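Local coordinates for aluminum resistance protein (Clostridium novyi, PDB 3I16) that probably cleaves carbon-sulfur bonds with the help of pyridoxal-5'-phosphate, as in the methionine gamma-lyase family, and may take part in aluminum resistance, at residues M2-S5 with T6-L10; A193-I196 with E197-K200; R56-E59 with A60-T63; T25-N28 with D29-Q33; F295-P298 with H299-E303. All coordinates share one frame; numbering follows the deposited sequence.

In the fold
All five contacts are local ones, between neighbours along a helix or round a turn, and they show how such short-range bonding recurs through a pyridoxal-phosphate enzyme of the aminotransferase clan. Contact 1 opens the chain on helix 4-11; contact 4 lies on helix 17-54, its nearest atoms about 7 Å away. Contact 5 sits on helix 287-318, with nearest atoms about 8 Å from contact 4 and about 9 Å from contact 3. Contacts 1, 3 and 5 touch the second subunit. All lie away from the cofactor-binding residues: in contact 2, which starts helix 196-209, the side chain of Leu194 is about 10 Å from the bound cofactor, and that of Ser301 in contact 5 about 14 Å.

Contact 1. Residues M2-S5 with T6-L10; sequences MLES and TKQFL
Glu4 O receives the amide hydrogen of Gln8 N at 2.9 Å, an ordinary helical bond. The side chains of the same pair then join a second time. Gln8 NE2 donates to Glu4 OE2 at 3.0 Å in a nearly straight bond (167°); the acceptor lies in the amide plane and is met almost along its C-O axis, although the carboxylate and amide planes are turned 36° apart. Glu4 bends at chi2 (59°) to bring its carboxylate back over the turn. Its other oxygen, OE1, stands 4.2 Å from Lys7 NZ, beyond a salt bridge, and a water links the two. Just before the N-cap residue Leu3, the selenomethionine Met2 reaches back along the first turn: its SE lies 3.6 Å from Lys7 CG and 3.8 Å from Leu10 CD1. Tyr23 of helix 17-54 and Glu42 of the second subunit also pack on Met2. A second water accepts from Leu3 N and Thr6 OG1, the latter at 2.7 Å. The helix start is held by amide and water hydrogen bonds and packed by selenium against the Lys7 methylene and a Leu10 methyl, and the acid near the N-terminus should interact favourably with the helix dipole.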
loop_
_atom_site.group_PDB
_atom_site.type_symbol
_atom_site.label_atom_id
_atom_site.label_comp_id
_atom_site.label_asym_id
_atom_site.label_seq_id
_atom_site.Cartn_x
_atom_site.Cartn_y
_atom_site.Cartn_z
HETATM N N MSE B 2 -28.656 -4.026 -29.230
HETATM C CA MSE B 2 -27.235 -4.043 -29.508
HETATM C C MSE B 2 -26.918 -3.192 -30.744
HETATM O O MSE B 2 -27.557 -3.330 -31.782
HETATM C CB MSE B 2 -26.748 -5.471 -29.708
HETATM C CG MSE B 2 -25.261 -5.542 -29.938
HETATM SE SE MSE B 2 -24.642 -7.330 -30.140
HETATM C CE MSE B 2 -24.768 -7.940 -28.300
ATOM N N LEU B 3 -25.947 -2.298 -30.605
ATOM C CA LEU B 3 -25.506 -1.461 -31.708
ATOM C C LEU B 3 -24.852 -2.310 -32.785
ATOM O O LEU B 3 -24.274 -3.364 -32.488
ATOM C CB LEU B 3 -24.516 -0.408 -31.213
ATOM C CG LEU B 3 -25.109 0.648 -30.289
ATOM C CD1 LEU B 3 -24.023 1.605 -29.797
ATOM C CD2 LEU B 3 -26.250 1.410 -31.007
ATOM N N GLU B 4 -24.979 -1.867 -34.039
ATOM C CA GLU B 4 -24.363 -2.555 -35.162
ATOM C C GLU B 4 -22.828 -2.560 -35.019
ATOM O O GLU B 4 -22.166 -3.525 -35.386
ATOM C CB GLU B 4 -24.790 -1.886 -36.475
ATOM C CG GLU B 4 -24.290 -2.570 -37.743
ATOM C CD GLU B 4 -24.741 -4.030 -37.872
ATOM O OE1 GLU B 4 -25.885 -4.385 -37.446
ATOM O OE2 GLU B 4 -23.929 -4.808 -38.434
ATOM N N SER B 5 -22.272 -1.463 -34.509
ATOM C CA SER B 5 -20.836 -1.362 -34.258
ATOM C C SER B 5 -20.393 -2.444 -33.261
ATOM O O SER B 5 -19.323 -3.041 -33.416
ATOM C CB SER B 5 -20.521 0.031 -33.716
ATOM O OG SER B 5 -21.325 0.313 -32.573
ATOM N N THR B 6 -21.242 -2.705 -32.262
ATOM C CA THR B 6 -20.990 -3.726 -31.262
ATOM C C THR B 6 -21.029 -5.087 -31.923
ATOM O O THR B 6 -20.158 -5.905 -31.670
ATOM C CB THR B 6 -22.008 -3.681 -30.114
ATOM O OG1 THR B 6 -22.021 -2.370 -29.547
ATOM C CG2 THR B 6 -21.661 -4.720 -29.014
ATOM N N LYS B 7 -22.004 -5.331 -32.794
ATOM C CA LYS B 7 -22.061 -6.622 -33.510
ATOM C C LYS B 7 -20.814 -6.831 -34.347
ATOM O O LYS B 7 -20.261 -7.941 -34.371
ATOM C CB LYS B 7 -23.292 -6.710 -34.423
ATOM C CG LYS B 7 -24.627 -6.646 -33.692
ATOM C CD LYS B 7 -25.814 -6.626 -34.652
ATOM C CE LYS B 7 -27.135 -6.308 -33.936
ATOM N NZ LYS B 7 -28.286 -6.563 -34.842
ATOM N N GLN B 8 -20.364 -5.781 -35.042
ATOM C CA GLN B 8 -19.165 -5.917 -35.877
ATOM C C GLN B 8 -17.902 -6.149 -35.020
ATOM O O GLN B 8 -17.014 -6.921 -35.398
ATOM C CB GLN B 8 -18.983 -4.711 -36.798
ATOM C CG GLN B 8 -20.095 -4.537 -37.821
ATOM C CD GLN B 8 -20.153 -5.682 -38.826
ATOM O OE1 GLN B 8 -19.121 -6.178 -39.281
ATOM N NE2 GLN B 8 -21.366 -6.090 -39.189
ATOM N N PHE B 9 -17.865 -5.522 -33.847
ATOM C CA PHE B 9 -16.747 -5.668 -32.923
ATOM C C PHE B 9 -16.731 -7.117 -32.421
ATOM O O PHE B 9 -15.680 -7.772 -32.384
ATOM C CB PHE B 9 -16.932 -4.710 -31.747
ATOM C CG PHE B 9 -15.662 -4.310 -31.047
ATOM C CD1 PHE B 9 -14.572 -5.172 -30.909
ATOM C CD2 PHE B 9 -15.593 -3.067 -30.438
ATOM C CE1 PHE B 9 -13.441 -4.770 -30.236
ATOM C CE2 PHE B 9 -14.465 -2.681 -29.742
ATOM C CZ PHE B 9 -13.388 -3.536 -29.644
ATOM N N LEU B 10 -17.896 -7.612 -32.016
ATOM C CA LEU B 10 -18.019 -9.005 -31.577
ATOM C C LEU B 10 -17.583 -10.008 -32.659
ATOM O O LEU B 10 -16.977 -11.024 -32.326
ATOM C CB LEU B 10 -19.432 -9.334 -31.072
ATOM C CG LEU B 10 -19.819 -8.739 -29.722
ATOM C CD1 LEU B 10 -21.288 -9.022 -29.450
ATOM C CD2 LEU B 10 -18.960 -9.300 -28.582
HETATM O O HOH W 1 -24.390 -2.232 -28.171
HETATM O O HOH W 2 -27.314 -6.842 -37.924
#

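Contact 2. Residues A193-I196 with E197-K200. With EDO (1,2-ethanediol), chain N.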
loop_
_atom_site.group_PDB
_atom_site.type_symbol
_atom_site.label_atom_id
_atom_site.label_comp_id
_atom_site.label_asym_id
_atom_site.label_seq_id
_atom_site.Cartn_x
_atom_site.Cartn_y
_atom_site.Cartn_z
ATOM N N ALA B 193 -29.290 -24.239 -4.821
ATOM C CA ALA B 193 -28.779 -23.671 -3.573
ATOM C C ALA B 193 -29.949 -23.531 -2.616
ATOM O O ALA B 193 -31.083 -23.322 -3.069
ATOM C CB ALA B 193 -28.179 -22.295 -3.824
ATOM N N LEU B 194 -29.686 -23.600 -1.305
ATOM C CA LEU B 194 -30.754 -23.444 -0.303
ATOM C C LEU B 194 -31.248 -22.022 -0.209
ATOM O O LEU B 194 -30.468 -21.096 -0.044
ATOM C CB LEU B 194 -30.327 -23.851 1.110
ATOM C CG LEU B 194 -30.064 -25.303 1.445
ATOM C CD1 LEU B 194 -30.094 -25.407 2.960
ATOM C CD2 LEU B 194 -31.092 -26.221 0.854
ATOM N N LEU B 195 -32.562 -21.859 -0.276
ATOM C CA LEU B 195 -33.164 -20.564 -0.142
ATOM C C LEU B 195 -33.180 -20.183 1.350
ATOM O O LEU B 195 -33.043 -21.036 2.225
ATOM C CB LEU B 195 -34.580 -20.597 -0.684
ATOM C CG LEU B 195 -34.777 -20.979 -2.165
ATOM C CD1 LEU B 195 -36.255 -21.165 -2.479
ATOM C CD2 LEU B 195 -34.172 -19.959 -3.095
ATOM N N ILE B 196 -33.367 -18.905 1.632
ATOM C CA ILE B 196 -33.461 -18.429 3.013
ATOM C C ILE B 196 -34.586 -19.153 3.769
ATOM O O ILE B 196 -34.431 -19.442 4.972
ATOM C CB ILE B 196 -33.679 -16.892 3.082
ATOM C CG1 ILE B 196 -32.439 -16.139 2.582
ATOM C CG2 ILE B 196 -34.110 -16.456 4.519
ATOM C CD1 ILE B 196 -31.133 -16.336 3.409
ATOM N N GLU B 197 -35.706 -19.445 3.087
ATOM C CA GLU B 197 -36.819 -20.180 3.717
ATOM C C GLU B 197 -36.429 -21.613 4.079
ATOM O O GLU B 197 -36.896 -22.139 5.093
ATOM C CB GLU B 197 -38.096 -20.179 2.856
ATOM C CG GLU B 197 -37.998 -21.015 1.578
ATOM C CD GLU B 197 -39.302 -21.124 0.807
ATOM O OE1 GLU B 197 -40.175 -20.244 0.953
ATOM O OE2 GLU B 197 -39.439 -22.107 0.037
ATOM N N ASP B 198 -35.588 -22.244 3.252
ATOM C CA ASP B 198 -35.097 -23.606 3.533
ATOM C C ASP B 198 -34.165 -23.555 4.737
ATOM O O ASP B 198 -34.162 -24.448 5.566
ATOM C CB ASP B 198 -34.316 -24.196 2.351
ATOM C CG ASP B 198 -35.143 -24.285 1.039
ATOM O OD1 ASP B 198 -36.307 -24.701 1.069
ATOM O OD2 ASP B 198 -34.591 -23.955 -0.036
ATOM N N ILE B 199 -33.352 -22.507 4.818
ATOM C CA ILE B 199 -32.437 -22.346 5.932
ATOM C C ILE B 199 -33.235 -22.149 7.217
ATOM O O ILE B 199 -32.924 -22.769 8.232
ATOM C CB ILE B 199 -31.439 -21.196 5.703
ATOM C CG1 ILE B 199 -30.465 -21.592 4.582
ATOM C CG2 ILE B 199 -30.679 -20.890 7.013
ATOM C CD1 ILE B 199 -29.585 -20.463 4.017
ATOM N N LYS B 200 -34.284 -21.326 7.157
ATOM C CA LYS B 200 -35.159 -21.123 8.299
ATOM C C LYS B 200 -35.775 -22.453 8.747
ATOM O O LYS B 200 -35.818 -22.745 9.931
ATOM C CB LYS B 200 -36.299 -20.151 7.973
ATOM C CG LYS B 200 -37.205 -19.833 9.186
ATOM C CD LYS B 200 -38.320 -18.874 8.826
ATOM C CE LYS B 200 -39.051 -18.349 10.082
ATOM N NZ LYS B 200 -39.552 -19.411 10.978
HETATM C C1 EDO N . -33.314 -26.189 -2.325
HETATM O O1 EDO N . -33.999 -27.222 -3.035
HETATM C C2 EDO N . -33.789 -24.847 -2.858
HETATM O O2 EDO N . -35.183 -24.668 -2.608
#
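One carboxylate oxygen, Asp198 OD2, is held by two donors of quite different origin: the main-chain Leu195 N at 2.9 Å and the hydroxyl O2 of a 1,2-ethanediol at 2.7 Å. The diol is probably a remnant of the crystallisation liquor and is also bonded to Lys161. Leu195 N comes in on the anti side of the oxygen, 26° out of the carboxylate plane, with a bond angle of 157°. Asp198 can reach back because its CG lies beside its own backbone N (chi1 -59°), which turns the acid toward the start of the helix. On the way OD2 passes 3.4 Å from Leu195 CB, so the acid lies against an apolar side chain.

Since Leu195 is the N-cap and Asp198 stands three residues on, this bond is the reciprocal half of a capping box; leucine has no side-chain acceptor to supply the other half. The cap begins helix 196-209, which joins the parallel strands 177-183 and 214-218 in a beta-alpha-beta crossover of the large sheet. The regular turn follows with Ile199 N bonded to Leu195 O at 3.0 Å.

Leu194 packs into the same turn: its CB meets Ile199 CG1 at 4.1 Å, and its CD2 lies equally far from Asp198 CB. Leu194 is tied down by its backbone as well, through bonds with Arg184 and with the hydroxyl of Ser331. Glu197 places its CG between its backbone N and carbonyl carbon to lie 4.1 Å from Leu195 CB, while Lys200 leads away to a salt bridge with Asp204.

Contact 3. Residues R56-E59 with A60-T63; sequences RISE and AHFT
His61 folds back over the residues that precede it, and each part of its side chain meets something different. CB rests 3.5 Å from Ser58 O, the same oxygen that accepts the backbone hydrogen of His61 N at 3.0 Å. CG lies beside the backbone N (chi1 -68°), and with the ring turned about chi2 this directs ND1 back along the chain to Ser58. There Ser58 N donates to ND1 at 3.0 Å, in a bond close to straight (168°) with the donor tilted from the ring plane. Farther along the ring, CE1 comes within 3.4 Å of Arg56 O.

The ring is also covered on a face. Ile57 CD1 stands 4.1 Å from the ring centroid, only 5° off its normal, in a CH-pi contact, while Ser58 CA is found in plane at the edge. Tyr291 of helix 287-318 and residues of helix 73-86 pack against the same histidine.

The next residue repeats the short turn: Phe62 N is bonded to Glu59 O at 3.0 Å, with the donor above the carbonyl plane. Ser58 O lies over a face of the Phe62 ring. Together these i to i+3 bonds form the 3-10 turn after the Schellman motif at Arg56, which ends helix 17-54; Arg56 makes a cation-pi contact with Phe361 of the second subunit. Because an amide N can only donate, ND1 probably accepts in the straight bond from Ser58 N, which would favour a neutral ring with its proton on NE2; the longer approaches of ND1 to Ser58 O and OG are weak at best.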
loop_
_atom_site.group_PDB
_atom_site.type_symbol
_atom_site.label_atom_id
_atom_site.label_comp_id
_atom_site.label_asym_id
_atom_site.label_seq_id
_atom_site.Cartn_x
_atom_site.Cartn_y
_atom_site.Cartn_z
ATOM N N ARG B 56 -21.639 5.950 11.700
ATOM C CA ARG B 56 -20.993 7.244 11.503
ATOM C C ARG B 56 -19.612 7.147 10.831
ATOM O O ARG B 56 -18.634 7.771 11.257
ATOM C CB ARG B 56 -20.946 7.977 12.845
ATOM C CG ARG B 56 -22.355 8.243 13.411
ATOM C CD ARG B 56 -22.315 8.740 14.860
ATOM N NE ARG B 56 -21.717 10.063 14.976
ATOM C CZ ARG B 56 -22.361 11.218 14.771
ATOM N NH1 ARG B 56 -23.645 11.247 14.422
ATOM N NH2 ARG B 56 -21.703 12.362 14.896
ATOM N N ILE B 57 -19.562 6.366 9.756
ATOM C CA ILE B 57 -18.329 6.170 9.027
ATOM C C ILE B 57 -17.884 7.515 8.420
ATOM O O ILE B 57 -18.683 8.230 7.832
ATOM C CB ILE B 57 -18.484 5.054 7.941
ATOM C CG1 ILE B 57 -18.853 3.708 8.587
ATOM C CG2 ILE B 57 -17.208 4.889 7.091
ATOM C CD1 ILE B 57 -17.864 3.195 9.633
ATOM N N SER B 58 -16.610 7.841 8.617
ATOM C CA SER B 58 -15.977 9.043 8.110
ATOM C C SER B 58 -14.640 8.675 7.462
ATOM O O SER B 58 -14.201 7.521 7.518
ATOM C CB SER B 58 -15.687 9.985 9.263
ATOM O OG SER B 58 -14.670 9.442 10.090
ATOM N N GLU B 59 -13.966 9.671 6.891
ATOM C CA GLU B 59 -12.652 9.443 6.286
ATOM C C GLU B 59 -11.636 8.985 7.322
ATOM O O GLU B 59 -10.697 8.281 6.974
ATOM C CB GLU B 59 -12.172 10.668 5.501
ATOM C CG GLU B 59 -13.094 10.940 4.292
ATOM C CD GLU B 59 -12.715 12.160 3.454
ATOM O OE1 GLU B 59 -12.037 13.090 3.972
ATOM O OE2 GLU B 59 -13.135 12.186 2.267
ATOM N N ALA B 60 -11.858 9.322 8.597
ATOM C CA ALA B 60 -10.988 8.890 9.703
ATOM C C ALA B 60 -10.946 7.364 9.873
ATOM O O ALA B 60 -10.015 6.829 10.498
ATOM C CB ALA B 60 -11.432 9.527 11.005
ATOM N N HIS B 61 -11.954 6.664 9.353
ATOM C CA HIS B 61 -11.986 5.208 9.432
ATOM C C HIS B 61 -11.149 4.536 8.363
ATOM O O HIS B 61 -11.007 3.322 8.404
ATOM C CB HIS B 61 -13.414 4.679 9.339
ATOM C CG HIS B 61 -14.245 5.032 10.523
ATOM N ND1 HIS B 61 -15.038 6.156 10.566
ATOM C CD2 HIS B 61 -14.365 4.441 11.733
ATOM C CE1 HIS B 61 -15.644 6.223 11.735
ATOM N NE2 HIS B 61 -15.247 5.198 12.466
ATOM N N PHE B 62 -10.602 5.298 7.412
ATOM C CA PHE B 62 -9.767 4.711 6.375
ATOM C C PHE B 62 -8.347 4.718 6.901
ATOM O O PHE B 62 -7.446 5.375 6.389
ATOM C CB PHE B 62 -9.953 5.399 5.014
ATOM C CG PHE B 62 -11.400 5.479 4.580
ATOM C CD1 PHE B 62 -12.280 4.427 4.825
ATOM C CD2 PHE B 62 -11.878 6.587 3.894
ATOM C CE1 PHE B 62 -13.620 4.512 4.433
ATOM C CE2 PHE B 62 -13.219 6.655 3.478
ATOM C CZ PHE B 62 -14.075 5.617 3.757
ATOM N N THR B 63 -8.189 3.902 7.932
ATOM C CA THR B 63 -6.975 3.765 8.689
ATOM C C THR B 63 -5.880 3.033 7.948
ATOM O O THR B 63 -6.112 2.236 7.026
ATOM C CB THR B 63 -7.263 2.974 9.975
ATOM O OG1 THR B 63 -7.944 1.762 9.630
ATOM C CG2 THR B 63 -8.130 3.781 10.939
#

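Contact 4. Residues T25-N28 with D29-Q33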
loop_
_atom_site.group_PDB
_atom_site.type_symbol
_atom_site.label_atom_id
_atom_site.label_comp_id
_atom_site.label_asym_id
_atom_site.label_seq_id
_atom_site.Cartn_x
_atom_site.Cartn_y
_atom_site.Cartn_z
ATOM N N THR B 25 -32.526 -14.048 -28.316
ATOM C CA THR B 25 -33.679 -14.821 -27.846
ATOM C C THR B 25 -33.654 -14.947 -26.331
ATOM O O THR B 25 -34.668 -14.720 -25.670
ATOM C CB THR B 25 -33.663 -16.221 -28.481
ATOM O OG1 THR B 25 -33.555 -16.078 -29.905
ATOM C CG2 THR B 25 -34.907 -17.027 -28.123
ATOM N N ALA B 26 -32.492 -15.313 -25.787
ATOM C CA ALA B 26 -32.305 -15.450 -24.342
ATOM C C ALA B 26 -32.619 -14.164 -23.594
ATOM O O ALA B 26 -33.275 -14.210 -22.560
ATOM C CB ALA B 26 -30.851 -15.906 -24.003
HETATM N N MSE B 27 -32.138 -13.033 -24.100
HETATM C CA MSE B 27 -32.376 -11.735 -23.442
HETATM C C MSE B 27 -33.848 -11.419 -23.415
HETATM O O MSE B 27 -34.356 -10.960 -22.401
HETATM C CB MSE B 27 -31.676 -10.601 -24.168
HETATM C CG MSE B 27 -30.252 -10.541 -23.911
HETATM SE SE MSE B 27 -29.942 -9.924 -22.085
HETATM C CE MSE B 27 -30.264 -8.088 -22.250
ATOM N N ASN B 28 -34.529 -11.644 -24.536
ATOM C CA ASN B 28 -35.959 -11.429 -24.592
ATOM C C ASN B 28 -36.654 -12.301 -23.514
ATOM O O ASN B 28 -37.474 -11.795 -22.739
ATOM C CB ASN B 28 -36.530 -11.769 -25.990
ATOM C CG ASN B 28 -36.074 -10.798 -27.111
ATOM O OD1 ASN B 28 -35.694 -9.664 -26.856
ATOM N ND2 ASN B 28 -36.159 -11.258 -28.372
ATOM N N ASP B 29 -36.307 -13.594 -23.458
ATOM C CA ASP B 29 -36.907 -14.537 -22.500
ATOM C C ASP B 29 -36.667 -14.245 -20.999
ATOM O O ASP B 29 -37.526 -14.517 -20.175
ATOM C CB ASP B 29 -36.408 -15.962 -22.756
ATOM C CG ASP B 29 -36.890 -16.543 -24.066
ATOM O OD1 ASP B 29 -37.791 -15.974 -24.724
ATOM O OD2 ASP B 29 -36.369 -17.616 -24.421
ATOM N N ILE B 30 -35.506 -13.715 -20.643
ATOM C CA ILE B 30 -35.168 -13.494 -19.229
ATOM C C ILE B 30 -35.438 -12.092 -18.676
ATOM O O ILE B 30 -35.266 -11.873 -17.473
ATOM C CB ILE B 30 -33.670 -13.882 -18.964
ATOM C CG1 ILE B 30 -32.713 -12.842 -19.562
ATOM C CG2 ILE B 30 -33.400 -15.315 -19.490
ATOM C CD1 ILE B 30 -31.240 -13.287 -19.627
ATOM N N GLN B 31 -35.861 -11.139 -19.511
ATOM C CA GLN B 31 -36.035 -9.744 -19.031
ATOM C C GLN B 31 -36.852 -9.577 -17.778
ATOM O O GLN B 31 -36.438 -8.846 -16.891
ATOM C CB GLN B 31 -36.568 -8.774 -20.108
ATOM C CG GLN B 31 -35.516 -8.320 -21.111
ATOM C CD GLN B 31 -34.117 -8.115 -20.497
ATOM O OE1 GLN B 31 -33.841 -7.095 -19.842
ATOM N NE2 GLN B 31 -33.219 -9.092 -20.729
ATOM N N ASN B 32 -37.986 -10.254 -17.689
ATOM C CA ASN B 32 -38.835 -10.124 -16.507
ATOM C C ASN B 32 -38.182 -10.617 -15.236
ATOM O O ASN B 32 -38.431 -10.073 -14.174
ATOM C CB ASN B 32 -40.213 -10.785 -16.719
ATOM C CG ASN B 32 -41.085 -10.006 -17.682
ATOM O OD1 ASN B 32 -40.843 -8.824 -17.941
ATOM N ND2 ASN B 32 -42.118 -10.662 -18.218
ATOM N N GLN B 33 -37.304 -11.611 -15.351
ATOM C CA GLN B 33 -36.609 -12.143 -14.191
ATOM C C GLN B 33 -35.705 -11.096 -13.560
ATOM O O GLN B 33 -35.481 -11.134 -12.372
ATOM C CB GLN B 33 -35.769 -13.353 -14.568
ATOM C CG GLN B 33 -36.570 -14.471 -15.215
ATOM C CD GLN B 33 -37.580 -15.040 -14.278
ATOM O OE1 GLN B 33 -37.346 -15.118 -13.062
ATOM N NE2 GLN B 33 -38.708 -15.461 -14.823
HETATM O O HOH W 3 -38.774 -11.337 -20.483
#
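The helix is regular where Asp29 N and Ile30 N bond to Thr25 O and Ala26 O, both at 3.0 Å, and then it opens: Gln31 N reaches Met27 O only weakly, at 3.3 Å, and the amides of Asn32 and Gln33 make no bond of the normal kind to the turn before. Ile30 takes phi and psi of -96° and -5° just ahead of the opening.

The side chain of Gln31 makes good part of this loss. Bent at chi2, it curls back so that NE2 donates to the same Met27 O at 2.8 Å, with the oxygen in its amide plane and the donor tilted from the carbonyl plane. The selenomethionine Met27 passes obliquely by the amide, its CE 3.5 Å from Gln31 NE2. A water takes up the next missing step, donating to Asn28 O at 2.6 Å and accepting from Asn32 N at 3.1 Å.

Ile30 straddles the carbonyl of Ala26. Its CG1 lies between the backbone N and carbonyl carbon, and both CG1 and CG2 come to 3.3 Å from Ala26 O; beyond that carbonyl it packs on Leu310 and Arg313 of helix 287-318 and on Tyr326. Thr25 and Asp29 run side by side, the threonine hydroxyl bonded to Lys21 O and the aspartate in a salt bridge with Arg313, so this face of the helix is joined to helix 287-318. Taken together this is a hydrated helix kink, in which a side-chain amide and a water stand in for backbone bonds partway along the long helix 17-54.

Contact 5. Residues F295-P298 with H299-E303; sequences FLAP and HISME. With EDO (1,2-ethanediol), chain L.
Leu296 O and Ile300 N are joined by a backbone hydrogen bond of 2.9 Å, beside a proline kink in a buried part of helix 287-318. Pro298 has no N-H to give to the turn before; at the next step a water stands in the widened turn, donating to Phe295 O and accepting from His299 N at 2.9 Å.

Among the direct bonds, Ala297 O is gripped twice by Ser301, by its N at 2.8 Å and by its OG at 2.7 Å. The two donors reach the oxygen from opposite faces of its carbonyl plane. Ser301 OG swings beside its own backbone N (chi1 -68°), the position from which a serine can fold back onto the preceding turn.

Apolar contact is slight along this side: Leu296 CB lies 4.1 Å from Ile300 CG1, while Pro298 faces Asn44 and Val48 of helix 17-54.

Across the subunit boundary, His299 NE2 is hydrogen-bonded to His299 NE2 of the second subunit, and each histidine packs on the partner's Glu303. A 1,2-ethanediol, probably from the crystallisation liquor, is also bonded to Lys306 and spans the carboxylate of Glu303, its O2 lying 2.7 Å from Glu303 OE2.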
loop_
_atom_site.group_PDB
_atom_site.type_symbol
_atom_site.label_atom_id
_atom_site.label_comp_id
_atom_site.label_asym_id
_atom_site.label_seq_id
_atom_site.Cartn_x
_atom_site.Cartn_y
_atom_site.Cartn_z
ATOM N N PHE B 295 -20.074 -1.708 0.107
ATOM C CA PHE B 295 -21.046 -0.735 -0.395
ATOM C C PHE B 295 -21.473 -1.043 -1.822
ATOM O O PHE B 295 -22.628 -0.809 -2.190
ATOM C CB PHE B 295 -20.482 0.682 -0.288
ATOM C CG PHE B 295 -21.497 1.734 -0.543
ATOM C CD1 PHE B 295 -22.422 2.061 0.438
ATOM C CD2 PHE B 295 -21.555 2.385 -1.769
ATOM C CE1 PHE B 295 -23.383 3.011 0.211
ATOM C CE2 PHE B 295 -22.513 3.365 -1.996
ATOM C CZ PHE B 295 -23.430 3.669 -1.003
ATOM N N LEU B 296 -20.543 -1.551 -2.623
ATOM C CA LEU B 296 -20.831 -1.957 -4.015
ATOM C C LEU B 296 -21.420 -3.344 -4.122
ATOM O O LEU B 296 -21.976 -3.685 -5.163
ATOM C CB LEU B 296 -19.558 -1.946 -4.861
ATOM C CG LEU B 296 -18.985 -0.556 -5.174
ATOM C CD1 LEU B 296 -17.583 -0.682 -5.655
ATOM C CD2 LEU B 296 -19.868 0.180 -6.186
ATOM N N ALA B 297 -21.338 -4.135 -3.048
ATOM C CA ALA B 297 -21.718 -5.557 -3.130
ATOM C C ALA B 297 -23.169 -5.843 -3.541
ATOM O O ALA B 297 -23.404 -6.763 -4.309
ATOM C CB ALA B 297 -21.348 -6.320 -1.818
ATOM N N PRO B 298 -24.144 -5.106 -2.987
ATOM C CA PRO B 298 -25.517 -5.384 -3.401
ATOM C C PRO B 298 -25.704 -5.289 -4.927
ATOM O O PRO B 298 -26.392 -6.120 -5.515
ATOM C CB PRO B 298 -26.312 -4.294 -2.673
ATOM C CG PRO B 298 -25.514 -4.076 -1.403
ATOM C CD PRO B 298 -24.086 -4.234 -1.790
ATOM N N HIS B 299 -25.062 -4.292 -5.538
ATOM C CA HIS B 299 -25.099 -4.060 -6.972
ATOM C C HIS B 299 -24.298 -5.093 -7.766
ATOM O O HIS B 299 -24.839 -5.765 -8.657
ATOM C CB HIS B 299 -24.576 -2.638 -7.276
ATOM C CG HIS B 299 -24.634 -2.271 -8.725
ATOM N ND1 HIS B 299 -25.720 -1.645 -9.295
ATOM C CD2 HIS B 299 -23.740 -2.465 -9.725
ATOM C CE1 HIS B 299 -25.488 -1.462 -10.581
ATOM N NE2 HIS B 299 -24.290 -1.948 -10.868
ATOM N N ILE B 300 -23.019 -5.234 -7.438
ATOM C CA ILE B 300 -22.123 -6.142 -8.176
ATOM C C ILE B 300 -22.652 -7.563 -8.061
ATOM O O ILE B 300 -22.538 -8.326 -9.000
ATOM C CB ILE B 300 -20.635 -6.067 -7.685
ATOM C CG1 ILE B 300 -20.023 -4.660 -7.854
ATOM C CG2 ILE B 300 -19.736 -7.086 -8.419
ATOM C CD1 ILE B 300 -19.845 -4.190 -9.268
ATOM N N SER B 301 -23.149 -7.939 -6.880
ATOM C CA SER B 301 -23.737 -9.287 -6.685
ATOM C C SER B 301 -24.841 -9.560 -7.728
ATOM O O SER B 301 -24.900 -10.641 -8.298
ATOM C CB SER B 301 -24.302 -9.459 -5.259
ATOM O OG SER B 301 -23.266 -9.473 -4.271
HETATM N N MSE B 302 -25.693 -8.569 -7.991
HETATM C CA MSE B 302 -26.746 -8.745 -8.993
HETATM C C MSE B 302 -26.261 -8.691 -10.461
HETATM O O MSE B 302 -26.921 -9.255 -11.364
HETATM C CB MSE B 302 -27.869 -7.764 -8.737
HETATM C CG MSE B 302 -28.600 -8.039 -7.439
HETATM SE SE MSE B 302 -29.257 -9.917 -7.386
HETATM C CE MSE B 302 -30.576 -9.648 -5.991
ATOM N N GLU B 303 -25.159 -7.999 -10.718
ATOM C CA GLU B 303 -24.562 -8.016 -12.046
ATOM C C GLU B 303 -24.157 -9.457 -12.349
ATOM O O GLU B 303 -24.431 -9.966 -13.425
ATOM C CB GLU B 303 -23.329 -7.103 -12.123
ATOM C CG GLU B 303 -23.610 -5.622 -11.996
ATOM C CD GLU B 303 -24.537 -5.094 -13.096
ATOM O OE1 GLU B 303 -24.303 -5.375 -14.294
ATOM O OE2 GLU B 303 -25.482 -4.370 -12.755
HETATM C C1 EDO L . -27.103 -4.677 -16.059
HETATM O O1 EDO L . -25.761 -4.186 -15.937
HETATM C C2 EDO L . -28.062 -3.892 -15.174
HETATM O O2 EDO L . -27.932 -4.221 -13.777
HETATM O O HOH W 4 -24.292 -1.879 -4.043
#